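Local coordinates for possible glutathione S-transferase (Rhodopseudomonas palustris, PDB 3M8N) that probably transfers glutathione to electrophilic compounds, a reaction typical of glutathione S-transferases, at the interface of chains A and B. Residues are numbered along the deposited sequence; one frame, centred on the assembly and turned at random. Chains: chain A/B, Possible glutathione S-transferase.

Contact 1: the interface of chains A and B. Residues chain A 54, 68, 101; chain B 95, 98-99, 102.
A:Glu68 and B:His102 reach toward each other from opposite directions, the carboxylate at the edge of the imidazole, in a hydrogen bond that ties the N-terminal domain of one chain to a long helix of the other. B:His102 NE2 donates to A:Glu68 OE2 at 2.8 Å, nearly straight (173° at the hydrogen). The acceptor lies almost in the ring plane, while the donor reaches the carboxylate on its syn side, 19° out of plane. B:His102 reaches this position with CG lodged between its backbone N and carbonyl carbon (chi1 69°), near the end of helix 87-103. A second, intrachain bond steadies the acid: A:Gln54 NE2 gives a hydrogen to A:Glu68 OE2 at 3.2 Å, coming from above the carboxylate plane. One oxygen thus takes two donors from different directions, which would restrict rotation of the carboxylate. In the glutathione transferase family this acidic position commonly helps to hold the glutamyl end of glutathione, so the interface may also shape the glutathione site.

Van der Waals contacts complete the patch. The bent A:Glu68 chain lays CG against B:Gln95 CG at 3.8 Å, and its OE2 faces B:Phe99 CA at 3.6 Å. A glutamine suits position A:Gln101, since its methylene carbons can pack while its amide stays polar: CG lies 3.8 Å from B:Phe98 CD1, and the amide turns steeply to the imidazole, placing A:Gln101 OE1 3.3 Å from B:His102 CD2.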
loop_
_atom_site.group_PDB
_atom_site.type_symbol
_atom_site.label_atom_id
_atom_site.label_comp_id
_atom_site.label_asym_id
_atom_site.label_seq_id
_atom_site.Cartn_x
_atom_site.Cartn_y
_atom_site.Cartn_z
ATOM N N GLN A 54 -10.617 -3.165 11.214
ATOM C CA GLN A 54 -9.319 -3.630 10.751
ATOM C C GLN A 54 -8.457 -4.287 11.858
ATOM O O GLN A 54 -8.258 -3.739 12.914
ATOM C CB GLN A 54 -8.579 -2.454 10.131
ATOM C CG GLN A 54 -9.289 -1.784 8.992
ATOM C CD GLN A 54 -8.353 -1.422 7.853
ATOM O OE1 GLN A 54 -7.912 -2.309 7.078
ATOM N NE2 GLN A 54 -8.068 -0.124 7.703
ATOM N N GLU A 68 -3.587 -0.763 9.249
ATOM C CA GLU A 68 -2.847 -1.089 8.011
ATOM C C GLU A 68 -1.477 -1.669 8.322
ATOM O O GLU A 68 -0.555 -0.948 8.672
ATOM C CB GLU A 68 -2.699 0.075 7.000
ATOM C CG GLU A 68 -4.018 0.610 6.392
ATOM C CD GLU A 68 -4.718 -0.343 5.430
ATOM O OE1 GLU A 68 -4.036 -1.212 4.806
ATOM O OE2 GLU A 68 -5.960 -0.238 5.325
ATOM N N GLN A 101 0.656 -4.248 -1.627
ATOM C CA GLN A 101 -0.756 -3.848 -1.362
ATOM C C GLN A 101 -1.765 -4.021 -2.529
ATOM O O GLN A 101 -2.844 -4.497 -2.299
ATOM C CB GLN A 101 -0.809 -2.401 -0.784
ATOM C CG GLN A 101 -1.843 -2.093 0.344
ATOM C CD GLN A 101 -2.050 -3.207 1.319
ATOM O OE1 GLN A 101 -3.149 -3.717 1.434
ATOM N NE2 GLN A 101 -0.981 -3.651 1.991
ATOM N N GLN B 95 -0.997 5.154 6.533
ATOM C CA GLN B 95 -2.187 4.358 6.746
ATOM C C GLN B 95 -3.279 4.633 5.689
ATOM O O GLN B 95 -3.839 3.711 5.140
ATOM C CB GLN B 95 -2.748 4.557 8.147
ATOM C CG GLN B 95 -4.111 3.907 8.372
ATOM C CD GLN B 95 -4.832 4.329 9.591
ATOM O OE1 GLN B 95 -4.400 4.154 10.703
ATOM N NE2 GLN B 95 -5.985 4.832 9.389
ATOM N N PHE B 98 -2.030 3.366 2.133
ATOM C CA PHE B 98 -2.202 1.944 1.960
ATOM C C PHE B 98 -3.661 1.490 1.779
ATOM O O PHE B 98 -3.923 0.651 0.960
ATOM C CB PHE B 98 -1.484 1.190 3.088
ATOM C CG PHE B 98 0.013 1.130 2.883
ATOM C CD1 PHE B 98 0.558 0.384 1.842
ATOM C CD2 PHE B 98 0.871 1.852 3.683
ATOM C CE1 PHE B 98 1.919 0.387 1.632
ATOM C CE2 PHE B 98 2.237 1.832 3.486
ATOM C CZ PHE B 98 2.766 1.118 2.458
ATOM N N PHE B 99 -4.582 2.046 2.565
ATOM C CA PHE B 99 -6.023 1.937 2.401
ATOM C C PHE B 99 -6.449 2.284 0.980
ATOM O O PHE B 99 -7.189 1.578 0.386
ATOM C CB PHE B 99 -6.714 2.894 3.372
ATOM C CG PHE B 99 -8.207 2.972 3.188
ATOM C CD1 PHE B 99 -9.050 2.001 3.724
ATOM C CD2 PHE B 99 -8.782 4.005 2.475
ATOM C CE1 PHE B 99 -10.413 2.095 3.548
ATOM C CE2 PHE B 99 -10.170 4.069 2.280
ATOM C CZ PHE B 99 -10.951 3.122 2.834
ATOM N N HIS B 102 -5.486 -0.658 -1.479
ATOM C CA HIS B 102 -6.378 -1.812 -1.564
ATOM C C HIS B 102 -7.863 -1.541 -1.671
ATOM O O HIS B 102 -8.565 -2.382 -2.138
ATOM C CB HIS B 102 -6.130 -2.789 -0.419
ATOM C CG HIS B 102 -6.526 -2.280 0.920
ATOM N ND1 HIS B 102 -7.822 -2.292 1.359
ATOM C CD2 HIS B 102 -5.791 -1.777 1.934
ATOM C CE1 HIS B 102 -7.879 -1.787 2.572
ATOM N NE2 HIS B 102 -6.656 -1.487 2.953
#

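Contact 2: the interface of chains A and B. Residues chain A 68, 70-71, 94, 97-98, 101; chain B 94, 98.
B:Phe98 pushes its ring between A:Asn70 and A:Phe98, so that each face is covered by the opposite chain. Its CB starts beside the carboxylate of A:Glu68, and CG lies anti to the carbonyl carbon (chi1 -77°), which directs the ring away from helix 87-103 of chain B into the groove between helices 69-77 and 87-117 of chain A. From CG outward the two sides of the ring differ. CD2 passes the backbone N of A:Ala71 at 3.8 Å, and CE2 continues past A:Asn70. On the other side CD1 lies over A:Phe98 CE1 at 3.5 Å, while B:Phe98 CE1 comes to 3.3 Å from A:Phe98 CD1. The two rings stack with centroids 4.0 Å apart and planes 15° from parallel, offset so that the rim of one covers the other. On the opposite face, A:Asn70 CB sits over the ring centre, 3.5 Å from the centroid, in a CH-pi contact. A flat aromatic residue fits this slot because it is thin yet offers two broad faces. With an alanine here, a gap would probably open between A:Asn70 and A:Phe98, and A:Phe98 would be left without its stacking partner. One turn earlier in the helices, A:Leu94 and its counterpart B:Leu94 touch through their CD2 methyls, and A:Ala71 CB packs on B:Leu94 CB. At the tip, B:Phe98 CZ rests 3.9 Å from CB of the selenomethionine A:Met97.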
loop_
_atom_site.group_PDB
_atom_site.type_symbol
_atom_site.label_atom_id
_atom_site.label_comp_id
_atom_site.label_asym_id
_atom_site.label_seq_id
_atom_site.Cartn_x
_atom_site.Cartn_y
_atom_site.Cartn_z
ATOM N N GLU A 68 -3.587 -0.763 9.249
ATOM C CA GLU A 68 -2.847 -1.089 8.011
ATOM C C GLU A 68 -1.477 -1.669 8.322
ATOM O O GLU A 68 -0.555 -0.948 8.672
ATOM C CB GLU A 68 -2.699 0.075 7.000
ATOM C CG GLU A 68 -4.018 0.610 6.392
ATOM C CD GLU A 68 -4.718 -0.343 5.430
ATOM O OE1 GLU A 68 -4.036 -1.212 4.806
ATOM O OE2 GLU A 68 -5.960 -0.238 5.325
ATOM N N ASN A 70 0.973 -2.412 6.661
ATOM C CA ASN A 70 2.182 -1.866 6.034
ATOM C C ASN A 70 2.569 -0.518 6.561
ATOM O O ASN A 70 3.747 -0.170 6.545
ATOM C CB ASN A 70 2.057 -1.804 4.511
ATOM C CG ASN A 70 2.172 -3.163 3.835
ATOM O OD1 ASN A 70 2.188 -4.207 4.431
ATOM N ND2 ASN A 70 2.236 -3.119 2.590
ATOM N N ALA A 71 1.573 0.250 7.023
ATOM C CA ALA A 71 1.810 1.476 7.796
ATOM C C ALA A 71 2.356 1.197 9.205
ATOM O O ALA A 71 3.185 1.927 9.696
ATOM C CB ALA A 71 0.515 2.332 7.894
ATOM N N LEU A 94 9.087 1.438 0.235
ATOM C CA LEU A 94 7.673 1.764 0.168
ATOM C C LEU A 94 7.089 1.374 -1.142
ATOM O O LEU A 94 5.994 0.896 -1.187
ATOM C CB LEU A 94 7.412 3.276 0.450
ATOM C CG LEU A 94 7.511 3.703 1.925
ATOM C CD1 LEU A 94 7.675 5.174 2.067
ATOM C CD2 LEU A 94 6.415 3.146 2.869
HETATM N N MSE A 97 6.354 -2.178 -0.858
HETATM C CA MSE A 97 5.162 -2.341 -0.021
HETATM C C MSE A 97 3.850 -1.882 -0.643
HETATM O O MSE A 97 2.808 -2.469 -0.369
HETATM C CB MSE A 97 5.347 -1.583 1.282
HETATM C CG MSE A 97 6.578 -1.950 1.948
HETATM SE SE MSE A 97 6.879 -1.146 3.710
HETATM C CE MSE A 97 5.652 -2.153 4.527
ATOM N N PHE A 98 3.881 -0.807 -1.423
ATOM C CA PHE A 98 2.717 -0.436 -2.199
ATOM C C PHE A 98 2.405 -1.479 -3.250
ATOM O O PHE A 98 1.255 -1.794 -3.434
ATOM C CB PHE A 98 2.832 0.968 -2.781
ATOM C CG PHE A 98 2.554 2.047 -1.761
ATOM C CD1 PHE A 98 1.319 2.131 -1.159
ATOM C CD2 PHE A 98 3.556 2.921 -1.341
ATOM C CE1 PHE A 98 1.030 3.130 -0.199
ATOM C CE2 PHE A 98 3.303 3.874 -0.340
ATOM C CZ PHE A 98 2.006 3.982 0.199
ATOM N N GLN A 101 0.656 -4.248 -1.627
ATOM C CA GLN A 101 -0.756 -3.848 -1.362
ATOM C C GLN A 101 -1.765 -4.021 -2.529
ATOM O O GLN A 101 -2.844 -4.497 -2.299
ATOM C CB GLN A 101 -0.809 -2.401 -0.784
ATOM C CG GLN A 101 -1.843 -2.093 0.344
ATOM C CD GLN A 101 -2.050 -3.207 1.319
ATOM O OE1 GLN A 101 -3.149 -3.717 1.434
ATOM N NE2 GLN A 101 -0.981 -3.651 1.991
ATOM N N LEU B 94 0.554 7.345 5.839
ATOM C CA LEU B 94 0.745 6.067 5.205
ATOM C C LEU B 94 -0.400 5.157 5.369
ATOM O O LEU B 94 -0.741 4.454 4.442
ATOM C CB LEU B 94 2.006 5.371 5.689
ATOM C CG LEU B 94 3.287 5.959 5.098
ATOM C CD1 LEU B 94 4.476 5.447 5.814
ATOM C CD2 LEU B 94 3.465 5.705 3.634
ATOM N N PHE B 98 -2.030 3.366 2.133
ATOM C CA PHE B 98 -2.202 1.944 1.960
ATOM C C PHE B 98 -3.661 1.490 1.779
ATOM O O PHE B 98 -3.923 0.651 0.960
ATOM C CB PHE B 98 -1.484 1.190 3.088
ATOM C CG PHE B 98 0.013 1.130 2.883
ATOM C CD1 PHE B 98 0.558 0.384 1.842
ATOM C CD2 PHE B 98 0.871 1.852 3.683
ATOM C CE1 PHE B 98 1.919 0.387 1.632
ATOM C CE2 PHE B 98 2.237 1.832 3.486
ATOM C CZ PHE B 98 2.766 1.118 2.458
#

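Contact 3: the interface of chains A and B. Residues chain A 66, 74-75; chain B 74, 87, 90-92, 94.
B:Arg87 clamps the backbone carbonyl of A:Tyr75 with two hydrogen bonds to a single oxygen. NH2 approaches A:Tyr75 O at 2.9 Å, almost in line with the C=O (163°), and NE adds a bond to the same A:Tyr75 O at 3.1 Å. This carbonyl belongs to the last turn of helix 69-77, whose partial negative end may further attract the guanidinium. The long arginine chain, extended from CG to NE, also crosses the tyrosine ring: B:Arg87 NE stands over its face, 4.1 Å from the centroid, as a cation-pi contact.

Aromatic contacts centre on A:Trp74. Its CG is anti to the backbone N (chi1 -178°), carrying the indole out to chain B, where it meets B:Trp74 edge-to-face with the planes 73° apart. On the same indole, B:Leu94 CD1 caps the five-membered ring, 3.6 Å from its centroid. A glycine in place of A:Trp74 would probably strip B:Leu94 CD1 and B:Trp74 of their aromatic partner and open a gap between the helices.

Small and aliphatic groups fill in around the indole. B:Ala91, with only a methyl, admits both A:Tyr75 and A:Leu66, and B:Arg90 CB packs 3.7 Å from A:Trp74 CH2.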
loop_
_atom_site.group_PDB
_atom_site.type_symbol
_atom_site.label_atom_id
_atom_site.label_comp_id
_atom_site.label_asym_id
_atom_site.label_seq_id
_atom_site.Cartn_x
_atom_site.Cartn_y
_atom_site.Cartn_z
ATOM N N LEU A 66 -3.068 2.731 15.142
ATOM C CA LEU A 66 -2.654 2.770 13.795
ATOM C C LEU A 66 -3.076 1.482 13.116
ATOM O O LEU A 66 -2.942 0.419 13.660
ATOM C CB LEU A 66 -1.148 3.021 13.749
ATOM C CG LEU A 66 -0.421 2.949 12.437
ATOM C CD1 LEU A 66 -0.726 4.164 11.628
ATOM C CD2 LEU A 66 0.980 2.847 12.769
ATOM N N TRP A 74 6.070 0.379 8.754
ATOM C CA TRP A 74 6.850 1.586 8.615
ATOM C C TRP A 74 7.090 2.305 9.959
ATOM O O TRP A 74 8.209 2.724 10.242
ATOM C CB TRP A 74 6.198 2.522 7.605
ATOM C CG TRP A 74 7.010 3.761 7.395
ATOM C CD1 TRP A 74 7.953 3.971 6.425
ATOM C CD2 TRP A 74 6.966 4.964 8.173
ATOM N NE1 TRP A 74 8.483 5.209 6.542
ATOM C CE2 TRP A 74 7.898 5.856 7.602
ATOM C CE3 TRP A 74 6.181 5.401 9.276
ATOM C CZ2 TRP A 74 8.123 7.195 8.144
ATOM C CZ3 TRP A 74 6.391 6.715 9.816
ATOM C CH2 TRP A 74 7.376 7.589 9.243
ATOM N N TYR A 75 6.030 2.437 10.737
ATOM C CA TYR A 75 6.064 3.069 11.994
ATOM C C TYR A 75 7.072 2.403 12.935
ATOM O O TYR A 75 7.794 3.048 13.656
ATOM C CB TYR A 75 4.676 3.077 12.630
ATOM C CG TYR A 75 4.679 3.779 13.992
ATOM C CD1 TYR A 75 4.845 5.174 14.106
ATOM C CD2 TYR A 75 4.599 3.064 15.161
ATOM C CE1 TYR A 75 4.861 5.820 15.343
ATOM C CE2 TYR A 75 4.660 3.722 16.397
ATOM C CZ TYR A 75 4.759 5.093 16.461
ATOM O OH TYR A 75 4.810 5.731 17.645
ATOM N N TRP B 74 5.382 10.024 -1.570
ATOM C CA TRP B 74 6.123 10.055 -0.377
ATOM C C TRP B 74 7.480 10.625 -0.634
ATOM O O TRP B 74 7.936 11.480 0.095
ATOM C CB TRP B 74 6.215 8.647 0.199
ATOM C CG TRP B 74 6.980 8.571 1.502
ATOM C CD1 TRP B 74 8.304 8.420 1.674
ATOM C CD2 TRP B 74 6.415 8.693 2.765
ATOM N NE1 TRP B 74 8.618 8.453 2.993
ATOM C CE2 TRP B 74 7.459 8.611 3.695
ATOM C CE3 TRP B 74 5.094 8.906 3.226
ATOM C CZ2 TRP B 74 7.240 8.706 5.090
ATOM C CZ3 TRP B 74 4.861 9.022 4.652
ATOM C CH2 TRP B 74 5.943 8.895 5.549
ATOM N N ARG B 87 6.531 11.261 13.672
ATOM C CA ARG B 87 6.518 9.890 13.249
ATOM C C ARG B 87 5.073 9.323 13.236
ATOM O O ARG B 87 4.684 8.650 12.289
ATOM C CB ARG B 87 7.466 9.097 14.168
ATOM C CG ARG B 87 7.718 7.686 13.841
ATOM C CD ARG B 87 8.458 7.128 15.022
ATOM N NE ARG B 87 8.661 5.699 15.060
ATOM C CZ ARG B 87 9.742 5.134 15.536
ATOM N NH1 ARG B 87 10.723 5.910 15.971
ATOM N NH2 ARG B 87 9.863 3.800 15.501
ATOM N N ARG B 90 3.067 10.964 10.313
ATOM C CA ARG B 90 3.517 10.337 9.074
ATOM C C ARG B 90 2.988 8.930 8.824
ATOM O O ARG B 90 2.520 8.640 7.770
ATOM C CB ARG B 90 5.026 10.411 8.951
ATOM C CG ARG B 90 5.378 11.725 8.367
ATOM C CD ARG B 90 6.542 12.403 8.995
ATOM N NE ARG B 90 7.671 11.578 8.830
ATOM C CZ ARG B 90 8.745 11.596 9.587
ATOM N NH1 ARG B 90 9.699 10.717 9.285
ATOM N NH2 ARG B 90 8.880 12.434 10.618
ATOM N N ALA B 91 3.039 8.083 9.828
ATOM C CA ALA B 91 2.438 6.787 9.754
ATOM C C ALA B 91 0.941 6.847 9.443
ATOM O O ALA B 91 0.423 6.012 8.758
ATOM C CB ALA B 91 2.685 6.007 11.029
ATOM N N GLU B 92 0.256 7.841 9.997
ATOM C CA GLU B 92 -1.177 8.044 9.823
ATOM C C GLU B 92 -1.454 8.383 8.367
ATOM O O GLU B 92 -2.379 7.903 7.824
ATOM C CB GLU B 92 -1.711 9.117 10.803
ATOM C CG GLU B 92 -3.139 9.069 10.892
ATOM C CD GLU B 92 -3.861 10.263 11.573
ATOM O OE1 GLU B 92 -3.274 11.301 11.976
ATOM O OE2 GLU B 92 -5.111 10.127 11.656
ATOM N N LEU B 94 0.554 7.345 5.839
ATOM C CA LEU B 94 0.745 6.067 5.205
ATOM C C LEU B 94 -0.400 5.157 5.369
ATOM O O LEU B 94 -0.741 4.454 4.442
ATOM C CB LEU B 94 2.006 5.371 5.689
ATOM C CG LEU B 94 3.287 5.959 5.098
ATOM C CD1 LEU B 94 4.476 5.447 5.814
ATOM C CD2 LEU B 94 3.465 5.705 3.634
#

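Contact 4: the interface of chains A and B. Residues chain A 65-68, 71; chain B 91-92, 95.
The side-chain amide of B:Gln95 turns one face to A:Ala67, whose CB lies above it, 3.9 Å from B:Gln95 CD. From that same side the backbone N of A:Ala67 donates a hydrogen bond to B:Gln95 OE1 at 2.9 Å. It is straight at the hydrogen (169°), but the donor stands 43° above the carbonyl plane, not on a lone pair. Across the plane, water 1 approaches B:Gln95 OE1 at 3.1 Å and lies 2.6 Å from A:Tyr65 O, bridging strand and helix. The amide oxygen thus has partners on both sides, which should limit its turning.

The rest of the glutamine is the arm that delivers this oxygen. With CG anti to its backbone N (chi1 172°) and the chain extended beyond it, B:Gln95 CG passes the carbonyl oxygen A:Ala67 O at 3.4 Å. A:Leu66 slides past in the opposite direction, its CD1 packing on B:Gln95 CB. Alanine suits position A:Ala71, as its lone methyl lets helix 87-103 come near: A:Ala71 CB touches B:Gln95 CA at 3.6 Å.

In the fold, helix 87-103 of chain B lies against strand 65-67 of chain A and the start of helix 69-77, joining the helical C-terminal domain of one subunit to the thioredoxin-like N-terminal domain of the other.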
loop_
_atom_site.group_PDB
_atom_site.type_symbol
_atom_site.label_atom_id
_atom_site.label_comp_id
_atom_site.label_asym_id
_atom_site.label_seq_id
_atom_site.Cartn_x
_atom_site.Cartn_y
_atom_site.Cartn_z
ATOM N N TYR A 65 -4.817 4.466 17.702
ATOM C CA TYR A 65 -4.597 3.230 16.944
ATOM C C TYR A 65 -4.108 3.419 15.516
ATOM O O TYR A 65 -4.656 4.179 14.752
ATOM C CB TYR A 65 -5.892 2.474 16.924
ATOM C CG TYR A 65 -6.414 2.274 18.301
ATOM C CD1 TYR A 65 -5.995 1.181 19.073
ATOM C CD2 TYR A 65 -7.282 3.177 18.865
ATOM C CE1 TYR A 65 -6.456 1.002 20.348
ATOM C CE2 TYR A 65 -7.764 2.997 20.161
ATOM C CZ TYR A 65 -7.334 1.919 20.891
ATOM O OH TYR A 65 -7.788 1.749 22.166
ATOM N N LEU A 66 -3.068 2.731 15.142
ATOM C CA LEU A 66 -2.654 2.770 13.795
ATOM C C LEU A 66 -3.076 1.482 13.116
ATOM O O LEU A 66 -2.942 0.419 13.660
ATOM C CB LEU A 66 -1.148 3.021 13.749
ATOM C CG LEU A 66 -0.421 2.949 12.437
ATOM C CD1 LEU A 66 -0.726 4.164 11.628
ATOM C CD2 LEU A 66 0.980 2.847 12.769
ATOM N N ALA A 67 -3.698 1.609 11.951
ATOM C CA ALA A 67 -4.181 0.488 11.198
ATOM C C ALA A 67 -3.348 0.316 9.975
ATOM O O ALA A 67 -2.521 1.143 9.668
ATOM C CB ALA A 67 -5.583 0.703 10.804
ATOM N N GLU A 68 -3.587 -0.763 9.249
ATOM C CA GLU A 68 -2.847 -1.089 8.011
ATOM C C GLU A 68 -1.477 -1.669 8.322
ATOM O O GLU A 68 -0.555 -0.948 8.672
ATOM C CB GLU A 68 -2.699 0.075 7.000
ATOM C CG GLU A 68 -4.018 0.610 6.392
ATOM C CD GLU A 68 -4.718 -0.343 5.430
ATOM O OE1 GLU A 68 -4.036 -1.212 4.806
ATOM O OE2 GLU A 68 -5.960 -0.238 5.325
ATOM N N ALA A 71 1.573 0.250 7.023
ATOM C CA ALA A 71 1.810 1.476 7.796
ATOM C C ALA A 71 2.356 1.197 9.205
ATOM O O ALA A 71 3.185 1.927 9.696
ATOM C CB ALA A 71 0.515 2.332 7.894
ATOM N N ALA B 91 3.039 8.083 9.828
ATOM C CA ALA B 91 2.438 6.787 9.754
ATOM C C ALA B 91 0.941 6.847 9.443
ATOM O O ALA B 91 0.423 6.012 8.758
ATOM C CB ALA B 91 2.685 6.007 11.029
ATOM N N GLU B 92 0.256 7.841 9.997
ATOM C CA GLU B 92 -1.177 8.044 9.823
ATOM C C GLU B 92 -1.454 8.383 8.367
ATOM O O GLU B 92 -2.379 7.903 7.824
ATOM C CB GLU B 92 -1.711 9.117 10.803
ATOM C CG GLU B 92 -3.139 9.069 10.892
ATOM C CD GLU B 92 -3.861 10.263 11.573
ATOM O OE1 GLU B 92 -3.274 11.301 11.976
ATOM O OE2 GLU B 92 -5.111 10.127 11.656
ATOM N N GLN B 95 -0.997 5.154 6.533
ATOM C CA GLN B 95 -2.187 4.358 6.746
ATOM C C GLN B 95 -3.279 4.633 5.689
ATOM O O GLN B 95 -3.839 3.711 5.140
ATOM C CB GLN B 95 -2.748 4.557 8.147
ATOM C CG GLN B 95 -4.111 3.907 8.372
ATOM C CD GLN B 95 -4.832 4.329 9.591
ATOM O OE1 GLN B 95 -4.400 4.154 10.703
ATOM N NE2 GLN B 95 -5.985 4.832 9.389
HETATM O O HOH W 1 -4.579 6.141 13.045
#

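All four contacts use one face of helix 87-103 of chain B against strand 65-67, helix 69-77 and helix 87-117 of chain A. Measured between centres of C-alpha atoms, contacts 1 and 2 lie about 6 Å apart, as do contacts 3 and 4, while contacts 1 and 3 are about 11 Å apart. A:Glu68 takes part in contacts 1, 2 and 4, B:Leu94 links contacts 2 and 3, and B:Ala91 belongs to contacts 3 and 4. Two-fold symmetry repeats each patch with the chains exchanged, giving a continuous surface consistent with the dimers usual in this family.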